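Local coordinates for sulfur oxidation protein soxB (Thermus thermophilus, PDB 2WDD) that hydrolyses a sulfur-sulfur bond in the Sox pathway of sulfur oxidation, carrying a pair of manganese ions in a 5'-nucleotidase-family fold, at residues Pro430-Phe435 with Ala505-Arg510; Leu476-Pro481 with Ile551-Arg556; Leu82-Ser87 with Arg96-Ile101; Met59-Tyr64 with Gly265-Ala270. All blocks are in the same frame, centred on the assembly; numbering follows the deposited sequence. Where two conformers were deposited one is given.

Contact 1: residues Pro430-Phe435 with Ala505-Arg510; sequences PELYLF and AAYGGR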
loop_
_atom_site.group_PDB
_atom_site.type_symbol
_atom_site.label_atom_id
_atom_site.label_comp_id
_atom_site.label_asym_id
_atom_site.label_seq_id
_atom_site.Cartn_x
_atom_site.Cartn_y
_atom_site.Cartn_z
ATOM N N PRO A 430 -6.969 -3.882 15.757
ATOM C CA PRO A 430 -5.953 -4.946 15.692
ATOM C C PRO A 430 -6.308 -6.242 16.403
ATOM O O PRO A 430 -5.477 -7.145 16.508
ATOM C CB PRO A 430 -4.769 -4.295 16.404
ATOM C CG PRO A 430 -5.450 -3.509 17.511
ATOM C CD PRO A 430 -6.697 -2.937 16.859
ATOM N N GLU A 431 -7.539 -6.348 16.876
ATOM C CA GLU A 431 -7.951 -7.532 17.609
ATOM C C GLU A 431 -7.731 -8.855 16.893
ATOM O O GLU A 431 -8.116 -9.025 15.736
ATOM C CB GLU A 431 -9.415 -7.412 18.022
ATOM C CG GLU A 431 -9.667 -6.310 19.046
ATOM C CD GLU A 431 -9.865 -4.930 18.419
ATOM O OE1 GLU A 431 -9.812 -4.805 17.173
ATOM O OE2 GLU A 431 -10.087 -3.965 19.183
ATOM N N LEU A 432 -7.196 -9.822 17.640
ATOM C CA LEU A 432 -7.059 -11.179 17.168
ATOM C C LEU A 432 -8.305 -11.913 17.668
ATOM O O LEU A 432 -8.649 -11.837 18.860
ATOM C CB LEU A 432 -5.804 -11.838 17.760
ATOM C CG LEU A 432 -5.670 -13.337 17.458
ATOM C CD1 LEU A 432 -5.413 -13.595 15.973
ATOM C CD2 LEU A 432 -4.560 -13.970 18.313
ATOM N N TYR A 433 -8.998 -12.585 16.760
ATOM C CA TYR A 433 -10.210 -13.319 17.114
ATOM C C TYR A 433 -9.960 -14.814 16.964
ATOM O O TYR A 433 -9.319 -15.231 16.003
ATOM C CB TYR A 433 -11.349 -12.929 16.175
ATOM C CG TYR A 433 -11.798 -11.502 16.334
ATOM C CD1 TYR A 433 -12.692 -11.149 17.328
ATOM C CD2 TYR A 433 -11.274 -10.495 15.535
ATOM C CE1 TYR A 433 -13.098 -9.835 17.496
ATOM C CE2 TYR A 433 -11.684 -9.184 15.680
ATOM C CZ TYR A 433 -12.596 -8.858 16.665
ATOM O OH TYR A 433 -12.988 -7.543 16.835
ATOM N N LEU A 434 -10.494 -15.612 17.894
ATOM C CA LEU A 434 -10.408 -17.078 17.838
ATOM C C LEU A 434 -11.840 -17.586 17.685
ATOM O O LEU A 434 -12.728 -17.200 18.448
ATOM C CB LEU A 434 -9.785 -17.645 19.129
ATOM C CG LEU A 434 -8.278 -17.939 19.093
ATOM C CD1 LEU A 434 -7.470 -16.763 18.590
ATOM C CD2 LEU A 434 -7.744 -18.405 20.448
ATOM N N PHE A 435 -12.075 -18.413 16.676
ATOM C CA PHE A 435 -13.429 -18.867 16.393
ATOM C C PHE A 435 -13.398 -20.123 15.546
ATOM O O PHE A 435 -12.443 -20.357 14.803
ATOM C CB PHE A 435 -14.193 -17.761 15.650
ATOM C CG PHE A 435 -13.461 -17.241 14.441
ATOM C CD1 PHE A 435 -13.642 -17.819 13.192
ATOM C CD2 PHE A 435 -12.501 -16.253 14.582
ATOM C CE1 PHE A 435 -12.909 -17.370 12.084
ATOM C CE2 PHE A 435 -11.764 -15.807 13.492
ATOM C CZ PHE A 435 -11.969 -16.364 12.245
ATOM N N ALA A 505 -8.042 -18.606 13.755
ATOM C CA ALA A 505 -7.687 -17.325 14.348
ATOM C C ALA A 505 -7.565 -16.356 13.186
ATOM O O ALA A 505 -7.190 -16.752 12.093
ATOM C CB ALA A 505 -6.368 -17.413 15.115
ATOM N N ALA A 506 -7.952 -15.105 13.397
ATOM C CA ALA A 506 -7.861 -14.112 12.325
ATOM C C ALA A 506 -7.759 -12.735 12.931
ATOM O O ALA A 506 -8.273 -12.495 14.018
ATOM C CB ALA A 506 -9.095 -14.184 11.427
ATOM N N TYR A 507 -7.129 -11.816 12.208
ATOM C CA TYR A 507 -7.065 -10.429 12.642
ATOM C C TYR A 507 -7.022 -9.557 11.385
ATOM O O TYR A 507 -6.669 -10.036 10.299
ATOM C CB TYR A 507 -5.828 -10.164 13.521
ATOM C CG TYR A 507 -4.522 -10.142 12.762
ATOM C CD1 TYR A 507 -3.968 -8.934 12.353
ATOM C CD2 TYR A 507 -3.805 -11.312 12.518
ATOM C CE1 TYR A 507 -2.771 -8.883 11.682
ATOM C CE2 TYR A 507 -2.599 -11.273 11.808
ATOM C CZ TYR A 507 -2.090 -10.039 11.409
ATOM O OH TYR A 507 -0.893 -9.933 10.734
ATOM N N GLY A 508 -7.419 -8.299 11.533
ATOM C CA GLY A 508 -7.381 -7.327 10.442
ATOM C C GLY A 508 -8.453 -7.449 9.373
ATOM O O GLY A 508 -8.300 -6.879 8.279
ATOM N N GLY A 509 -9.553 -8.139 9.673
ATOM C CA GLY A 509 -10.618 -8.318 8.707
ATOM C C GLY A 509 -11.962 -8.613 9.344
ATOM O O GLY A 509 -12.245 -8.153 10.453
ATOM N N ARG A 510 -12.782 -9.380 8.637
ATOM C CA ARG A 510 -14.137 -9.702 9.077
ATOM C C ARG A 510 -14.438 -11.189 9.135
ATOM O O ARG A 510 -15.595 -11.581 9.281
ATOM C CB ARG A 510 -15.140 -9.098 8.091
ATOM C CG ARG A 510 -15.211 -7.610 8.141
ATOM C CD ARG A 510 -16.102 -7.096 7.032
ATOM N NE ARG A 510 -16.184 -5.656 7.095
ATOM C CZ ARG A 510 -17.063 -4.931 6.420
ATOM N NH1 ARG A 510 -17.949 -5.523 5.629
ATOM N NH2 ARG A 510 -17.059 -3.616 6.563
HETATM O O HOH W 1 -8.703 -7.253 13.772
#
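Tyr433 and Ala506 form the hydrogen-bonded pair of two antiparallel strand segments, 431-435 and 505-507, whose axes approach to 4.7 Å with 154° between their directions. Tyr433 N donates to Ala506 O at 2.8 Å in an almost straight bond, and Ala506 N returns one to Tyr433 O. At the neighbouring non-hydrogen-bonded pair of Leu434 and Ala505 the backbones come close enough for a CA-H...O contact, Ala505 CA lying 3.1 Å from Tyr433 O. Beyond Tyr507 the direct ladder gives way to a water, which donates to Glu431 O and accepts from Gly508 N, so the departing loop stays connected to the strand.

The side chains divide between two faces of the sheet. On one, Leu434 CD1 rests 3.7 Å from Ala505 CB, and Leu432 CD1 reaches the same methyl from 4.0 Å. Helices 380-392 and 526-537 cover this face, touching Ala505, Leu432 and Tyr507. On the other, Phe435 turns its ring edge to Ala506. Its CG stands between the backbone N and the carbonyl carbon (chi1 52°). Further out, CE2 and CZ lie against Ala506 CB, the CZ contact being 3.7 Å, with that methyl in the ring plane.

Both strands belong to the mixed sheet of the 5'-nucleotidase C-terminal domain, where strand 501-507 sits between 431-438 and 398-401. The chemistry is divided accordingly: backbone amides and carbonyls fix the register, while the two alanines offer only methyls, against which larger apolar groups of strand 431-435 pack on both faces.

Contact 2: residues Leu476-Pro481 with Ile551-Arg556; sequences LDPDAP and IGRNYR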
loop_
_atom_site.group_PDB
_atom_site.type_symbol
_atom_site.label_atom_id
_atom_site.label_comp_id
_atom_site.label_asym_id
_atom_site.label_seq_id
_atom_site.Cartn_x
_atom_site.Cartn_y
_atom_site.Cartn_z
ATOM N N LEU A 476 -3.629 -23.874 -6.002
ATOM C CA LEU A 476 -4.361 -22.769 -6.591
ATOM C C LEU A 476 -4.187 -22.834 -8.090
ATOM O O LEU A 476 -3.069 -22.994 -8.576
ATOM C CB LEU A 476 -3.787 -21.437 -6.106
ATOM C CG LEU A 476 -4.365 -20.194 -6.783
ATOM C CD1 LEU A 476 -5.799 -19.956 -6.297
ATOM C CD2 LEU A 476 -3.477 -18.965 -6.528
ATOM N N ASP A 477 -5.290 -22.689 -8.820
ATOM C CA ASP A 477 -5.239 -22.612 -10.274
ATOM C C ASP A 477 -5.924 -21.316 -10.659
ATOM O O ASP A 477 -7.145 -21.256 -10.757
ATOM C CB ASP A 477 -5.945 -23.789 -10.955
ATOM C CG ASP A 477 -5.838 -23.719 -12.472
ATOM O OD1 ASP A 477 -5.382 -22.675 -12.989
ATOM O OD2 ASP A 477 -6.217 -24.694 -13.152
ATOM N N PRO A 478 -5.148 -20.244 -10.830
ATOM C CA PRO A 478 -5.719 -18.937 -11.138
ATOM C C PRO A 478 -6.593 -18.905 -12.392
ATOM O O PRO A 478 -7.517 -18.091 -12.490
ATOM C CB PRO A 478 -4.488 -18.037 -11.303
ATOM C CG PRO A 478 -3.375 -18.959 -11.615
ATOM C CD PRO A 478 -3.676 -20.241 -10.887
ATOM N N ASP A 479 -6.327 -19.806 -13.333
ATOM C CA ASP A 479 -7.067 -19.829 -14.588
ATOM C C ASP A 479 -8.323 -20.701 -14.582
ATOM O O ASP A 479 -9.059 -20.732 -15.572
ATOM C CB ASP A 479 -6.149 -20.236 -15.738
ATOM C CG ASP A 479 -5.008 -19.257 -15.937
ATOM O OD1 ASP A 479 -5.292 -18.057 -16.129
ATOM O OD2 ASP A 479 -3.841 -19.699 -15.931
ATOM N N ALA A 480 -8.571 -21.403 -13.481
ATOM C CA ALA A 480 -9.754 -22.250 -13.383
ATOM C C ALA A 480 -11.001 -21.392 -13.175
ATOM O O ALA A 480 -10.916 -20.229 -12.789
ATOM C CB ALA A 480 -9.599 -23.260 -12.249
ATOM N N PRO A 481 -12.185 -21.965 -13.439
ATOM C CA PRO A 481 -13.422 -21.206 -13.253
ATOM C C PRO A 481 -13.660 -20.950 -11.777
ATOM O O PRO A 481 -13.166 -21.692 -10.922
ATOM C CB PRO A 481 -14.507 -22.172 -13.757
ATOM C CG PRO A 481 -13.817 -23.196 -14.562
ATOM C CD PRO A 481 -12.415 -23.297 -14.025
ATOM N N ILE A 551 -0.864 -23.758 -10.143
ATOM C CA ILE A 551 -0.948 -24.382 -11.452
ATOM C C ILE A 551 -0.648 -23.340 -12.517
ATOM O O ILE A 551 -1.195 -22.235 -12.484
ATOM C CB ILE A 551 -2.356 -24.982 -11.699
ATOM C CG1 ILE A 551 -2.717 -25.993 -10.613
ATOM C CG2 ILE A 551 -2.424 -25.620 -13.099
ATOM C CD1 ILE A 551 -1.684 -27.095 -10.433
ATOM N N GLY A 552 0.187 -23.711 -13.485
ATOM C CA GLY A 552 0.490 -22.869 -14.624
ATOM C C GLY A 552 1.450 -21.716 -14.399
ATOM O O GLY A 552 1.627 -20.877 -15.281
ATOM N N ARG A 553 2.063 -21.659 -13.219
ATOM C CA ARG A 553 3.016 -20.582 -12.920
ATOM C C ARG A 553 4.181 -21.125 -12.121
ATOM O O ARG A 553 4.038 -22.096 -11.387
ATOM C CB ARG A 553 2.358 -19.488 -12.059
ATOM C CG ARG A 553 1.035 -18.954 -12.560
ATOM C CD ARG A 553 1.221 -18.002 -13.721
ATOM N NE ARG A 553 -0.057 -17.385 -14.038
ATOM C CZ ARG A 553 -1.038 -18.008 -14.682
ATOM N NH1 ARG A 553 -0.863 -19.250 -15.112
ATOM N NH2 ARG A 553 -2.189 -17.388 -14.895
ATOM N N ASN A 554 5.309 -20.425 -12.190
ATOM C CA ASN A 554 6.444 -20.746 -11.347
ATOM C C ASN A 554 6.305 -19.844 -10.124
ATOM O O ASN A 554 6.254 -18.624 -10.253
ATOM C CB ASN A 554 7.738 -20.405 -12.070
ATOM C CG ASN A 554 8.117 -21.465 -13.070
ATOM O OD1 ASN A 554 7.831 -22.646 -12.860
ATOM N ND2 ASN A 554 8.675 -21.047 -14.200
ATOM N N TYR A 555 6.231 -20.441 -8.946
ATOM C CA TYR A 555 6.105 -19.667 -7.723
ATOM C C TYR A 555 7.508 -19.272 -7.273
ATOM O O TYR A 555 8.371 -20.132 -7.101
ATOM C CB TYR A 555 5.378 -20.463 -6.638
ATOM C CG TYR A 555 5.141 -19.618 -5.427
ATOM C CD1 TYR A 555 4.133 -18.659 -5.426
ATOM C CD2 TYR A 555 6.062 -19.600 -4.389
ATOM C CE1 TYR A 555 3.973 -17.789 -4.346
ATOM C CE2 TYR A 555 5.914 -18.735 -3.306
ATOM C CZ TYR A 555 4.868 -17.820 -3.305
ATOM O OH TYR A 555 4.736 -16.923 -2.265
ATOM N N ARG A 556 7.754 -17.973 -7.145
ATOM C CA ARG A 556 9.104 -17.500 -6.835
ATOM C C ARG A 556 9.330 -17.132 -5.382
ATOM O O ARG A 556 8.427 -16.651 -4.707
ATOM C CB ARG A 556 9.474 -16.298 -7.716
ATOM C CG ARG A 556 9.360 -16.568 -9.213
ATOM C CD ARG A 556 10.419 -17.578 -9.645
ATOM N NE ARG A 556 11.757 -17.107 -9.302
ATOM C CZ ARG A 556 12.455 -16.248 -10.039
ATOM N NH1 ARG A 556 11.957 -15.792 -11.184
ATOM N NH2 ARG A 556 13.655 -15.846 -9.638
HETATM O O HOH W 2 -3.046 -22.011 -15.060
#
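Asp479, the third residue of a type I beta turn from Asp477 to Ala480, forms a salt bridge with Arg553, the two side chains crossing at about a right angle. The grip is end-on and converges on one oxygen: Asp479 OD2 receives NH1 of Arg553 at 3.1 Å and NH2 at 3.0 Å, both on its syn side and from the same face of the carboxylate, whose plane is turned 38° from the guanidinium. A water lies 2.6 Å from that same OD2.

Pro478 adds an apolar layer, its CG 3.8 Å above one guanidinium face and displaced toward the rim. The arginine chain bends at chi2 (-76°), and NH1 also donates to Gly552 O, 3.0 Å away, which limits rotation of the group. Further partners hold both charged ends: Arg553 NH2 donates to Ala54 O, while Asp479 OD1 accepts from Lys56 N.

Behind the charges, the two segments prolong the parallel pairing of strands 472-476 and 548-550. Ile551 N donates to Leu476 O at 2.8 Å, and the isoleucine side chain lies obliquely over Asp477, with Ile551 CB 3.8 Å from Asp477 CG. Asp477 in turn positions the turn that carries Asp479, through an Asx turn: the backbone N of Asp479 donates to Asp477 OD1 at 3.0 Å, approaching from 41° above the carboxylate plane.

Contact 3: residues Leu82-Ser87 with Arg96-Ile101; sequences LAYLLS and RTFGPI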
loop_
_atom_site.group_PDB
_atom_site.type_symbol
_atom_site.label_atom_id
_atom_site.label_comp_id
_atom_site.label_asym_id
_atom_site.label_seq_id
_atom_site.Cartn_x
_atom_site.Cartn_y
_atom_site.Cartn_z
ATOM N N LEU A 82 17.682 1.835 -8.716
ATOM C CA LEU A 82 16.299 1.640 -9.155
ATOM C C LEU A 82 15.924 0.160 -9.090
ATOM O O LEU A 82 14.804 -0.175 -8.703
ATOM C CB LEU A 82 16.058 2.197 -10.559
ATOM C CG LEU A 82 14.601 2.134 -11.036
ATOM C CD1 LEU A 82 13.658 2.706 -9.987
ATOM C CD2 LEU A 82 14.447 2.886 -12.367
ATOM N N ALA A 83 16.851 -0.727 -9.459
ATOM C CA ALA A 83 16.574 -2.160 -9.399
ATOM C C ALA A 83 16.278 -2.576 -7.955
ATOM O O ALA A 83 15.391 -3.388 -7.696
ATOM C CB ALA A 83 17.753 -2.965 -9.956
ATOM N N TYR A 84 17.020 -1.997 -7.021
ATOM C CA TYR A 84 16.831 -2.261 -5.587
ATOM C C TYR A 84 15.397 -1.914 -5.156
ATOM O O TYR A 84 14.764 -2.668 -4.417
ATOM C CB TYR A 84 17.847 -1.430 -4.793
ATOM C CG TYR A 84 17.614 -1.323 -3.298
ATOM C CD1 TYR A 84 17.284 -2.438 -2.528
ATOM C CD2 TYR A 84 17.804 -0.114 -2.643
ATOM C CE1 TYR A 84 17.121 -2.338 -1.139
ATOM C CE2 TYR A 84 17.611 0.004 -1.282
ATOM C CZ TYR A 84 17.290 -1.107 -0.523
ATOM O OH TYR A 84 17.128 -0.983 0.855
ATOM N N LEU A 85 14.880 -0.786 -5.626
ATOM C CA LEU A 85 13.514 -0.393 -5.278
ATOM C C LEU A 85 12.469 -1.258 -5.989
ATOM O O LEU A 85 11.419 -1.600 -5.441
ATOM C CB LEU A 85 13.265 1.059 -5.706
ATOM C CG LEU A 85 13.542 2.146 -4.657
ATOM C CD1 LEU A 85 14.982 2.121 -4.182
ATOM C CD2 LEU A 85 13.171 3.518 -5.222
ATOM N N LEU A 86 12.754 -1.550 -7.252
ATOM C CA LEU A 86 11.794 -2.136 -8.167
ATOM C C LEU A 86 11.476 -3.613 -8.055
ATOM O O LEU A 86 10.374 -4.041 -8.415
ATOM C CB LEU A 86 12.269 -1.825 -9.595
ATOM C CG LEU A 86 11.314 -1.973 -10.778
ATOM C CD1 LEU A 86 10.100 -1.061 -10.600
ATOM C CD2 LEU A 86 12.061 -1.586 -12.076
ATOM N N SER A 87 12.437 -4.408 -7.602
ATOM C CA SER A 87 12.269 -5.852 -7.620
ATOM C C SER A 87 12.848 -6.539 -6.376
ATOM O O SER A 87 13.722 -5.985 -5.702
ATOM C CB SER A 87 13.029 -6.353 -8.859
ATOM O OG SER A 87 13.093 -7.763 -8.954
ATOM N N ARG A 96 21.954 -4.015 1.738
ATOM C CA ARG A 96 23.220 -3.769 2.434
ATOM C C ARG A 96 24.024 -2.713 1.678
ATOM O O ARG A 96 24.754 -1.927 2.275
ATOM C CB ARG A 96 24.044 -5.051 2.542
ATOM C CG ARG A 96 23.295 -6.217 3.153
ATOM C CD ARG A 96 23.653 -6.408 4.599
ATOM N NE ARG A 96 23.053 -7.622 5.140
ATOM C CZ ARG A 96 22.324 -7.656 6.249
ATOM N NH1 ARG A 96 22.106 -6.540 6.932
ATOM N NH2 ARG A 96 21.813 -8.806 6.663
ATOM N N THR A 97 23.906 -2.715 0.358
ATOM C CA THR A 97 24.673 -1.809 -0.486
ATOM C C THR A 97 24.237 -0.354 -0.401
ATOM O O THR A 97 25.054 0.546 -0.150
ATOM C CB THR A 97 24.618 -2.308 -1.959
ATOM O OG1 THR A 97 25.226 -3.601 -2.053
ATOM C CG2 THR A 97 25.313 -1.328 -2.912
ATOM N N PHE A 98 22.945 -0.127 -0.646
ATOM C CA PHE A 98 22.382 1.213 -0.756
ATOM C C PHE A 98 21.765 1.767 0.517
ATOM O O PHE A 98 21.493 2.957 0.603
ATOM C CB PHE A 98 21.355 1.262 -1.891
ATOM C CG PHE A 98 21.932 0.941 -3.246
ATOM C CD1 PHE A 98 23.012 1.662 -3.751
ATOM C CD2 PHE A 98 21.444 -0.129 -3.985
ATOM C CE1 PHE A 98 23.564 1.339 -4.985
ATOM C CE2 PHE A 98 21.971 -0.443 -5.225
ATOM C CZ PHE A 98 23.026 0.306 -5.738
ATOM N N GLY A 99 21.522 0.904 1.497
ATOM C CA GLY A 99 20.928 1.378 2.732
ATOM C C GLY A 99 19.412 1.352 2.720
ATOM O O GLY A 99 18.786 0.962 1.728
ATOM N N PRO A 100 18.794 1.736 3.844
ATOM C CA PRO A 100 17.336 1.730 3.974
ATOM C C PRO A 100 16.700 2.786 3.080
ATOM O O PRO A 100 17.345 3.767 2.673
ATOM C CB PRO A 100 17.126 2.108 5.447
ATOM C CG PRO A 100 18.307 2.970 5.761
ATOM C CD PRO A 100 19.450 2.337 5.021
ATOM N N ILE A 101 15.409 2.597 2.824
ATOM C CA ILE A 101 14.628 3.537 2.035
ATOM C C ILE A 101 13.703 4.334 2.958
ATOM O O ILE A 101 13.535 4.010 4.145
ATOM C CB ILE A 101 13.825 2.829 0.915
ATOM C CG1 ILE A 101 12.931 1.716 1.471
ATOM C CG2 ILE A 101 14.762 2.273 -0.154
ATOM C CD1 ILE A 101 11.704 2.226 2.219
#
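Tyr84 reaches from helix 81-86 to the C-terminal end of the next helix, 91-98, and has the most surface buried in this contact between two consecutive helices. Phe98 and Ile101 bury the next largest areas, and Tyr84 touches both. Its CG stands anti to the backbone N (chi1 167°), pointing toward segment 96-101. The ring beyond it meets Phe98, the last residue of the second helix, and the residues that follow.

The tyrosine and phenylalanine side chains run antiparallel, one passing the other. Their planes are 36° apart and the centroids 6.0 Å, an oblique pairing in which CD2 of Tyr84 and CD2 of Phe98 approach to 3.9 Å. Thr97 CG2 lies over the centre of one face of the Phe98 ring, so the phenyl group is packed by its own helix as well. Ile101 meets the tyrosine further out, with CG2 3.8 Å from Tyr84 CE2; the same methyl stands 4.0 Å from CD1 of Leu85, one residue along the first helix. Leu94 and Ala95 also touch the tyrosine, and Tyr45 adds a contact from a separate loop.

Gly99 is the first residue to leave helical geometry and does so with positive phi, at backbone angles that call for glycine. Its carbonyl is turned to the incoming hydroxyl. A phenylalanine in place of Tyr84 would keep the ring but would probably leave the carbonyl of Gly99 without its hydrogen-bond donor in this largely buried setting. That bond is short: Tyr84 OH donates to Gly99 O at 2.7 Å, from a position tilted 33° out of the carbonyl plane.

Contact 4: residues Met59-Tyr64 with Gly265-Ala270; sequences MGRPGY and GMQLDA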
loop_
_atom_site.group_PDB
_atom_site.type_symbol
_atom_site.label_atom_id
_atom_site.label_comp_id
_atom_site.label_asym_id
_atom_site.label_seq_id
_atom_site.Cartn_x
_atom_site.Cartn_y
_atom_site.Cartn_z
ATOM N N MET A 59 -1.569 -11.065 -17.430
ATOM C CA MET A 59 -0.134 -11.190 -17.228
ATOM C C MET A 59 0.694 -10.266 -18.103
ATOM O O MET A 59 0.313 -9.948 -19.231
ATOM C CB MET A 59 0.322 -12.631 -17.435
ATOM C CG MET A 59 -0.250 -13.591 -16.413
ATOM S SD MET A 59 0.185 -15.283 -16.807
ATOM C CE MET A 59 1.944 -15.267 -16.404
ATOM N N GLY A 60 1.834 -9.838 -17.570
ATOM C CA GLY A 60 2.772 -9.025 -18.320
ATOM C C GLY A 60 2.503 -7.541 -18.355
ATOM O O GLY A 60 3.184 -6.806 -19.072
ATOM N N ARG A 61 1.514 -7.076 -17.609
ATOM C CA ARG A 61 1.214 -5.653 -17.597
ATOM C C ARG A 61 1.566 -5.021 -16.254
ATOM O O ARG A 61 1.666 -5.717 -15.237
ATOM C CB ARG A 61 -0.240 -5.372 -17.998
ATOM C CG ARG A 61 -1.278 -5.636 -16.920
ATOM C CD ARG A 61 -2.701 -5.746 -17.512
ATOM N NE ARG A 61 -3.624 -4.772 -16.928
ATOM C CZ ARG A 61 -4.659 -4.232 -17.571
ATOM N NH1 ARG A 61 -5.452 -3.360 -16.956
ATOM N NH2 ARG A 61 -4.910 -4.572 -18.829
ATOM N N PRO A 62 1.786 -3.698 -16.244
ATOM C CA PRO A 62 2.113 -2.989 -15.007
ATOM C C PRO A 62 1.070 -3.342 -13.961
ATOM O O PRO A 62 -0.136 -3.386 -14.248
ATOM C CB PRO A 62 2.000 -1.520 -15.421
ATOM C CG PRO A 62 2.483 -1.543 -16.856
ATOM C CD PRO A 62 1.888 -2.810 -17.424
ATOM N N GLY A 63 1.550 -3.649 -12.763
ATOM C CA GLY A 63 0.693 -4.078 -11.670
ATOM C C GLY A 63 0.842 -5.579 -11.449
ATOM O O GLY A 63 0.424 -6.110 -10.418
ATOM N N TYR A 64 1.411 -6.271 -12.440
ATOM C CA TYR A 64 1.609 -7.716 -12.365
ATOM C C TYR A 64 3.038 -8.133 -12.724
ATOM O O TYR A 64 3.288 -9.306 -13.012
ATOM C CB TYR A 64 0.614 -8.436 -13.279
ATOM C CG TYR A 64 -0.833 -8.243 -12.856
ATOM C CD1 TYR A 64 -1.359 -8.949 -11.782
ATOM C CD2 TYR A 64 -1.643 -7.306 -13.485
ATOM C CE1 TYR A 64 -2.675 -8.768 -11.384
ATOM C CE2 TYR A 64 -2.964 -7.131 -13.105
ATOM C CZ TYR A 64 -3.464 -7.857 -12.046
ATOM O OH TYR A 64 -4.773 -7.669 -11.661
ATOM N N GLY A 265 -6.758 2.235 -7.067
ATOM C CA GLY A 265 -5.962 1.051 -7.367
ATOM C C GLY A 265 -5.606 1.166 -8.849
ATOM O O GLY A 265 -6.446 1.587 -9.649
ATOM N N MET A 266 -4.381 0.817 -9.229
ATOM C CA MET A 266 -3.966 1.010 -10.614
ATOM C C MET A 266 -4.763 0.315 -11.707
ATOM O O MET A 266 -4.908 0.872 -12.792
ATOM C CB MET A 266 -2.467 0.795 -10.792
ATOM C CG MET A 266 -1.931 1.453 -12.052
ATOM S SD MET A 266 -0.127 1.432 -12.111
ATOM C CE MET A 266 0.239 -0.303 -12.303
ATOM N N GLN A 267 -5.255 -0.896 -11.455
ATOM C CA GLN A 267 -6.004 -1.607 -12.487
ATOM C C GLN A 267 -7.352 -0.939 -12.692
ATOM O O GLN A 267 -7.827 -0.807 -13.825
ATOM C CB GLN A 267 -6.184 -3.077 -12.117
ATOM C CG GLN A 267 -4.854 -3.808 -11.896
ATOM C CD GLN A 267 -3.907 -3.645 -13.074
ATOM O OE1 GLN A 267 -4.275 -3.917 -14.218
ATOM N NE2 GLN A 267 -2.679 -3.209 -12.800
ATOM N N LEU A 268 -7.959 -0.482 -11.605
ATOM C CA LEU A 268 -9.219 0.237 -11.726
ATOM C C LEU A 268 -8.976 1.567 -12.453
ATOM O O LEU A 268 -9.758 1.974 -13.308
ATOM C CB LEU A 268 -9.853 0.447 -10.357
ATOM C CG LEU A 268 -11.176 1.210 -10.332
ATOM C CD1 LEU A 268 -12.171 0.639 -11.359
ATOM C CD2 LEU A 268 -11.755 1.157 -8.916
ATOM N N ASP A 269 -7.866 2.230 -12.142
ATOM C CA ASP A 269 -7.535 3.459 -12.843
ATOM C C ASP A 269 -7.390 3.182 -14.341
ATOM O O ASP A 269 -7.803 4.003 -15.165
ATOM C CB ASP A 269 -6.226 4.039 -12.317
ATOM C CG ASP A 269 -6.384 4.721 -10.970
ATOM O OD1 ASP A 269 -7.505 5.191 -10.663
ATOM O OD2 ASP A 269 -5.359 4.852 -10.260
ATOM N N ALA A 270 -6.764 2.058 -14.700
ATOM C CA ALA A 270 -6.578 1.742 -16.121
ATOM C C ALA A 270 -7.929 1.544 -16.804
ATOM O O ALA A 270 -8.117 1.960 -17.953
ATOM C CB ALA A 270 -5.695 0.505 -16.299
#
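A type II beta turn from Arg61 to Tyr64 packs against the start of helix 266-273, with Gln267 as the residue that links them. Its amide works at both ends. OE1 accepts from Arg61 NE at 2.9 Å and from NH1 at 3.0 Å, a side-on grip by two nitrogens on one oxygen, which lies in the guanidinium plane; Arg61 was deposited in two conformers, so this describes one of them. NE2 donates to Pro62 O at 2.9 Å, on a lone pair of that carbonyl. The bend of Gln267 at chi2 (-53°) brings CD back toward the turn, where Tyr64 CE2 approaches it to 3.6 Å, with ring and amide planes 60° apart.

An alanine in place of Gln267 would probably leave Pro62 O and the Arg61 guanidinium without these partners and the Tyr64 ring freer to turn.

Beside the amide, Met266 CE packs 3.8 Å from Pro62 CB and 3.6 Å from Gly63 N. Trp295, from strand 295-297, touches Arg61, Pro62, Gln267 and Ala270, so it spans both segments. The Met266 side chain lies about 7 Å from that of the manganese ligand His286.

Gly63 has phi 105°, and a CB there would clash with Gln267 NE2. Tyr64 N to Arg61 O, 2.9 Å, closes the turn, and the positive phi at its third residue, commonly glycine, is characteristic of type II.

Overall arrangement
The four contacts spread over two parts of the chain. Contacts 4 and 3 come first in sequence, contact 3 lying between the two segments of contact 4; contacts 1 and 2 follow, with their segments alternating. Contact 1 joins strands 431-438 and 501-507 of one sheet, whereas contact 2 extends the pairing of 472-476 with 548-550 in another; the centres of contacts 1 and 2 are about 28 Å apart. Contacts 1 and 3 are the farthest apart, at about 34 Å between centres. Contacts 2 and 4 touch directly: Arg553 NE packs 3.5 Å from Met59 SD. Segment 551-556 thus returns to loop 59-64, bringing a late segment of the chain against an early loop beside helix 266-273.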